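Local coordinates for protein chitinase (Chromobacterium violaceum, PDB 4TXG) that probably binds and hydrolyses chitin as a family 18 glycoside hydrolase, cutting the glycosidic bonds of the polysaccharide, at residues V499-I504 with N549-S554. Sequence-based numbering, arbitrary orientation.
Sequences VGIDNI and NQLTGS. With CS (cesium ion), chain C.
The type II' beta turn centred on Gly-500 and Ile-501 comes up against the backbone at Asn-549, with CA atoms 4.4 Å apart at Ile-501 and Asn-549. Asp-502 N to Val-499 O closes this turn, an overlapping 3-10 bond runs from Asn-503 N to Gly-500 O, and Ile-501 is also backbone-bonded to Ile-548, just ahead of Asn-549. Ile-501 gives the largest share of the buried surface, with Asn-549 next. Its CG1 is anti to the backbone N (chi1 -165°), and the chain runs on extended (chi2 171°), carrying CD1 to 3.6 Å from Asn-549 O and 4.2 Å from Leu-551 CB. The other branch, CG2, rests 3.7 Å from Gln-550 O, so the isoleucine lies against two successive peptide carbonyls. Leu-528 of helix 522-530 touches both Ile-501 and Leu-551, completing a small apolar cluster. On the Gly-500 side, the amide of Asn-549 brings OD1 to 3.2 Å from Gly-500 CA, while its ND2 is hydrogen-bonded to Asp-543 O. Gly-500 has a positive phi (64°), and a CB there would collide with that same OD1. Farther along, Ser-554 OG lies 3.6 Å from a cesium ion that also binds the carbonyls of Tyr-555 and Glu-529. The contact thus joins two loops flanking helix 522-530, the second leading into strand 556-560. Between them aliphatic carbon packs on peptide carbonyls and on Leu-551, and an amide oxygen on Gly-500 CA; directional bonds alongside, such as that of Ile-501 with Ile-548, probably help to fix the match.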
loop_
_atom_site.group_PDB
_atom_site.type_symbol
_atom_site.label_atom_id
_atom_site.label_comp_id
_atom_site.label_asym_id
_atom_site.label_seq_id
_atom_site.Cartn_x
_atom_site.Cartn_y
_atom_site.Cartn_z
ATOM N N VAL A 499 -17.085 -21.575 -0.181
ATOM C CA VAL A 499 -16.580 -22.514 -1.177
ATOM C C VAL A 499 -17.468 -22.585 -2.412
ATOM O O VAL A 499 -18.558 -22.021 -2.439
ATOM C CB VAL A 499 -16.447 -23.950 -0.584
ATOM C CG1 VAL A 499 -15.400 -23.998 0.552
ATOM C CG2 VAL A 499 -17.804 -24.466 -0.100
ATOM N N GLY A 500 -16.978 -23.274 -3.438
ATOM C CA GLY A 500 -17.780 -23.582 -4.614
ATOM C C GLY A 500 -18.209 -22.348 -5.386
ATOM O O GLY A 500 -17.372 -21.556 -5.813
ATOM N N ILE A 501 -19.519 -22.182 -5.553
ATOM C CA ILE A 501 -20.055 -21.043 -6.303
ATOM C C ILE A 501 -19.766 -19.732 -5.571
ATOM O O ILE A 501 -19.827 -18.649 -6.163
ATOM C CB ILE A 501 -21.577 -21.194 -6.539
ATOM C CG1 ILE A 501 -22.063 -20.221 -7.624
ATOM C CG2 ILE A 501 -22.344 -21.031 -5.227
ATOM C CD1 ILE A 501 -23.502 -20.459 -8.071
ATOM N N ASP A 502 -19.419 -19.838 -4.286
ATOM C CA ASP A 502 -19.051 -18.671 -3.477
ATOM C C ASP A 502 -17.548 -18.372 -3.474
ATOM O O ASP A 502 -17.086 -17.526 -2.705
ATOM C CB ASP A 502 -19.505 -18.871 -2.030
ATOM C CG ASP A 502 -20.999 -19.001 -1.898
ATOM O OD1 ASP A 502 -21.725 -18.311 -2.651
ATOM O OD2 ASP A 502 -21.448 -19.795 -1.036
ATOM N N ASN A 503 -16.784 -19.044 -4.332
ATOM C CA ASN A 503 -15.329 -19.002 -4.230
ATOM C C ASN A 503 -14.659 -19.264 -5.588
ATOM O O ASN A 503 -13.686 -20.006 -5.677
ATOM C CB ASN A 503 -14.881 -20.035 -3.179
ATOM C CG ASN A 503 -13.410 -19.922 -2.799
ATOM O OD1 ASN A 503 -12.854 -18.831 -2.685
ATOM N ND2 ASN A 503 -12.774 -21.072 -2.596
ATOM N N ILE A 504 -15.181 -18.653 -6.651
ATOM C CA ILE A 504 -14.781 -19.076 -7.995
ATOM C C ILE A 504 -13.372 -18.642 -8.393
ATOM O O ILE A 504 -12.802 -19.193 -9.327
ATOM C CB ILE A 504 -15.784 -18.584 -9.073
ATOM C CG1 ILE A 504 -15.619 -17.094 -9.389
ATOM C CG2 ILE A 504 -17.212 -18.918 -8.656
ATOM C CD1 ILE A 504 -16.408 -16.662 -10.653
ATOM N N ASN A 549 -21.683 -26.016 -5.902
ATOM C CA ASN A 549 -21.571 -25.128 -7.055
ATOM C C ASN A 549 -22.917 -24.663 -7.590
ATOM O O ASN A 549 -22.988 -24.017 -8.638
ATOM C CB ASN A 549 -20.783 -25.816 -8.169
ATOM C CG ASN A 549 -19.376 -26.171 -7.738
ATOM O OD1 ASN A 549 -18.764 -25.451 -6.951
ATOM N ND2 ASN A 549 -18.857 -27.277 -8.248
ATOM N N GLN A 550 -23.981 -24.986 -6.866
ATOM C CA GLN A 550 -25.317 -24.575 -7.262
ATOM C C GLN A 550 -25.777 -23.371 -6.448
ATOM O O GLN A 550 -25.347 -23.172 -5.313
ATOM C CB GLN A 550 -26.294 -25.738 -7.102
ATOM C CG GLN A 550 -25.909 -26.968 -7.918
ATOM C CD GLN A 550 -26.625 -28.224 -7.456
ATOM O OE1 GLN A 550 -27.563 -28.161 -6.663
ATOM N NE2 GLN A 550 -26.175 -29.375 -7.943
ATOM N N LEU A 551 -26.650 -22.563 -7.035
ATOM C CA LEU A 551 -27.179 -21.408 -6.336
ATOM C C LEU A 551 -28.325 -21.832 -5.430
ATOM O O LEU A 551 -29.388 -22.230 -5.903
ATOM C CB LEU A 551 -27.629 -20.333 -7.332
ATOM C CG LEU A 551 -27.339 -18.893 -6.894
ATOM C CD1 LEU A 551 -27.265 -17.971 -8.086
ATOM C CD2 LEU A 551 -28.407 -18.414 -5.919
ATOM N N THR A 552 -28.095 -21.761 -4.122
ATOM C CA THR A 552 -29.126 -22.074 -3.135
ATOM C C THR A 552 -29.353 -20.884 -2.205
ATOM O O THR A 552 -28.427 -20.132 -1.902
ATOM C CB THR A 552 -28.753 -23.316 -2.305
ATOM O OG1 THR A 552 -27.448 -23.145 -1.740
ATOM C CG2 THR A 552 -28.745 -24.555 -3.182
ATOM N N GLY A 553 -30.589 -20.713 -1.756
ATOM C CA GLY A 553 -30.929 -19.591 -0.903
ATOM C C GLY A 553 -30.936 -18.287 -1.673
ATOM O O GLY A 553 -31.004 -18.279 -2.902
ATOM N N SER A 554 -30.868 -17.178 -0.945
ATOM C CA SER A 554 -30.889 -15.859 -1.556
ATOM C C SER A 554 -29.742 -15.002 -1.030
ATOM O O SER A 554 -29.523 -14.926 0.178
ATOM C CB SER A 554 -32.230 -15.171 -1.291
ATOM O OG SER A 554 -32.190 -13.815 -1.702
HETATM CS CS CS C . -31.292 -11.151 -3.901
#